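Local structure of metal cation efflux system protein CzcD (6VD9) at residues L56-M59 with L60-F64. The protein binds and transports zinc, probably exporting it and other metal cations from the cytoplasm to the periplasm. Residues are numbered along the deposited sequence; the frame is centred on the assembly and turned at random.
Sequences LKQM and LADKF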
loop_
_atom_site.group_PDB
_atom_site.type_symbol
_atom_site.label_atom_id
_atom_site.label_comp_id
_atom_site.label_asym_id
_atom_site.label_seq_id
_atom_site.Cartn_x
_atom_site.Cartn_y
_atom_site.Cartn_z
ATOM N N LEU A 56 -12.125 -0.879 0.543
ATOM C CA LEU A 56 -11.426 -1.291 -0.700
ATOM C C LEU A 56 -11.074 -2.787 -0.631
ATOM O O LEU A 56 -11.234 -3.440 -1.643
ATOM C CB LEU A 56 -10.180 -0.440 -0.919
ATOM C CG LEU A 56 -10.432 1.023 -1.292
ATOM C CD1 LEU A 56 -9.118 1.791 -1.309
ATOM C CD2 LEU A 56 -11.072 1.126 -2.661
ATOM N N LYS A 57 -10.551 -3.271 0.477
ATOM C CA LYS A 57 -10.207 -4.717 0.628
ATOM C C LYS A 57 -11.478 -5.545 0.360
ATOM O O LYS A 57 -11.398 -6.507 -0.415
ATOM C CB LYS A 57 -9.622 -5.024 2.006
ATOM C CG LYS A 57 -8.182 -4.542 2.245
ATOM C CD LYS A 57 -7.809 -4.647 3.710
ATOM C CE LYS A 57 -6.347 -4.428 4.028
ATOM N NZ LYS A 57 -6.076 -4.573 5.489
ATOM N N GLN A 58 -12.595 -5.194 0.987
ATOM C CA GLN A 58 -13.881 -5.950 0.917
ATOM C C GLN A 58 -14.375 -5.973 -0.537
ATOM O O GLN A 58 -14.653 -7.061 -1.071
ATOM C CB GLN A 58 -14.883 -5.333 1.901
ATOM C CG GLN A 58 -16.300 -5.908 1.847
ATOM C CD GLN A 58 -17.283 -5.089 2.667
ATOM O OE1 GLN A 58 -17.321 -3.849 2.627
ATOM N NE2 GLN A 58 -18.123 -5.785 3.416
ATOM N N MET A 59 -14.335 -4.824 -1.216
ATOM C CA MET A 59 -14.857 -4.683 -2.594
ATOM C C MET A 59 -13.963 -5.478 -3.547
ATOM O O MET A 59 -14.480 -6.116 -4.493
ATOM C CB MET A 59 -14.949 -3.199 -2.979
ATOM C CG MET A 59 -15.245 -2.975 -4.437
ATOM S SD MET A 59 -13.782 -2.998 -5.460
ATOM C CE MET A 59 -12.939 -1.505 -4.916
ATOM N N LEU A 60 -12.638 -5.457 -3.358
ATOM C CA LEU A 60 -11.712 -6.096 -4.329
ATOM C C LEU A 60 -11.849 -7.621 -4.233
ATOM O O LEU A 60 -11.791 -8.296 -5.274
ATOM C CB LEU A 60 -10.290 -5.620 -4.047
ATOM C CG LEU A 60 -10.047 -4.158 -4.419
ATOM C CD1 LEU A 60 -8.721 -3.693 -3.844
ATOM C CD2 LEU A 60 -10.098 -3.984 -5.936
ATOM N N ALA A 61 -12.092 -8.106 -3.030
ATOM C CA ALA A 61 -12.295 -9.552 -2.767
ATOM C C ALA A 61 -13.640 -9.967 -3.374
ATOM O O ALA A 61 -13.641 -10.892 -4.192
ATOM C CB ALA A 61 -12.206 -9.836 -1.311
ATOM N N ASP A 62 -14.703 -9.226 -3.073
ATOM C CA ASP A 62 -16.100 -9.624 -3.404
ATOM C C ASP A 62 -16.366 -9.495 -4.900
ATOM O O ASP A 62 -17.004 -10.405 -5.486
ATOM C CB ASP A 62 -17.116 -8.778 -2.649
ATOM C CG ASP A 62 -17.109 -9.047 -1.162
ATOM O OD1 ASP A 62 -16.818 -10.200 -0.788
ATOM O OD2 ASP A 62 -17.355 -8.096 -0.392
ATOM N N LYS A 63 -15.941 -8.386 -5.501
ATOM C CA LYS A 63 -16.320 -8.043 -6.884
ATOM C C LYS A 63 -15.319 -8.634 -7.874
ATOM O O LYS A 63 -15.740 -8.892 -9.011
ATOM C CB LYS A 63 -16.513 -6.530 -6.977
ATOM C CG LYS A 63 -17.507 -5.976 -5.956
ATOM C CD LYS A 63 -18.140 -4.664 -6.346
ATOM C CE LYS A 63 -19.467 -4.431 -5.657
ATOM N NZ LYS A 63 -19.886 -3.018 -5.737
ATOM N N PHE A 64 -14.036 -8.812 -7.511
ATOM C CA PHE A 64 -12.972 -9.164 -8.485
ATOM C C PHE A 64 -12.180 -10.396 -8.049
ATOM O O PHE A 64 -11.310 -10.778 -8.817
ATOM C CB PHE A 64 -12.053 -7.959 -8.746
ATOM C CG PHE A 64 -12.826 -6.750 -9.184
ATOM C CD1 PHE A 64 -13.398 -6.723 -10.453
ATOM C CD2 PHE A 64 -13.049 -5.682 -8.331
ATOM C CE1 PHE A 64 -14.156 -5.638 -10.850
ATOM C CE2 PHE A 64 -13.810 -4.595 -8.739
ATOM C CZ PHE A 64 -14.361 -4.576 -10.002
#
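Met-59 meets the ring of Phe-64 in a Met-aromatic contact on the last turns of helix 53-64, in the C-terminal, probably cytoplasmic, dimerisation domain of this cation diffusion facilitator. The sulfur approaches the ring edge close to its plane, with SD 3.6 Å from Phe-64 CE2 and 4.9 Å from the ring centroid. Methionine suits the place because its unbranched thioether can fold: CG lies anti to the backbone N (chi1 170°), and bends at chi2 and chi3 bring CE to 3.9 Å from Leu-60 CD2. The aliphatic part of Lys-63 crosses Met-59 roughly at a right angle, and its CB sits above one face of the Phe-64 ring, toward the rim.

Beneath these side chains run the regular i to i+4 backbone bonds of an alpha-helix, among them Lys-63 N to Met-59 O at 2.9 Å. Leu-56 and Leu-60, both buried, pack their branched apolar ends against strand 68-74, while the flat ring of Phe-64 lies on helix 5-13. The long, flexible Lys-57 spans to the second subunit, where NZ forms a salt bridge with Glu-74, a nickel-site residue. At the exposed surface, Gln-58 CG lies 3.3 Å from Asp-62 OD2.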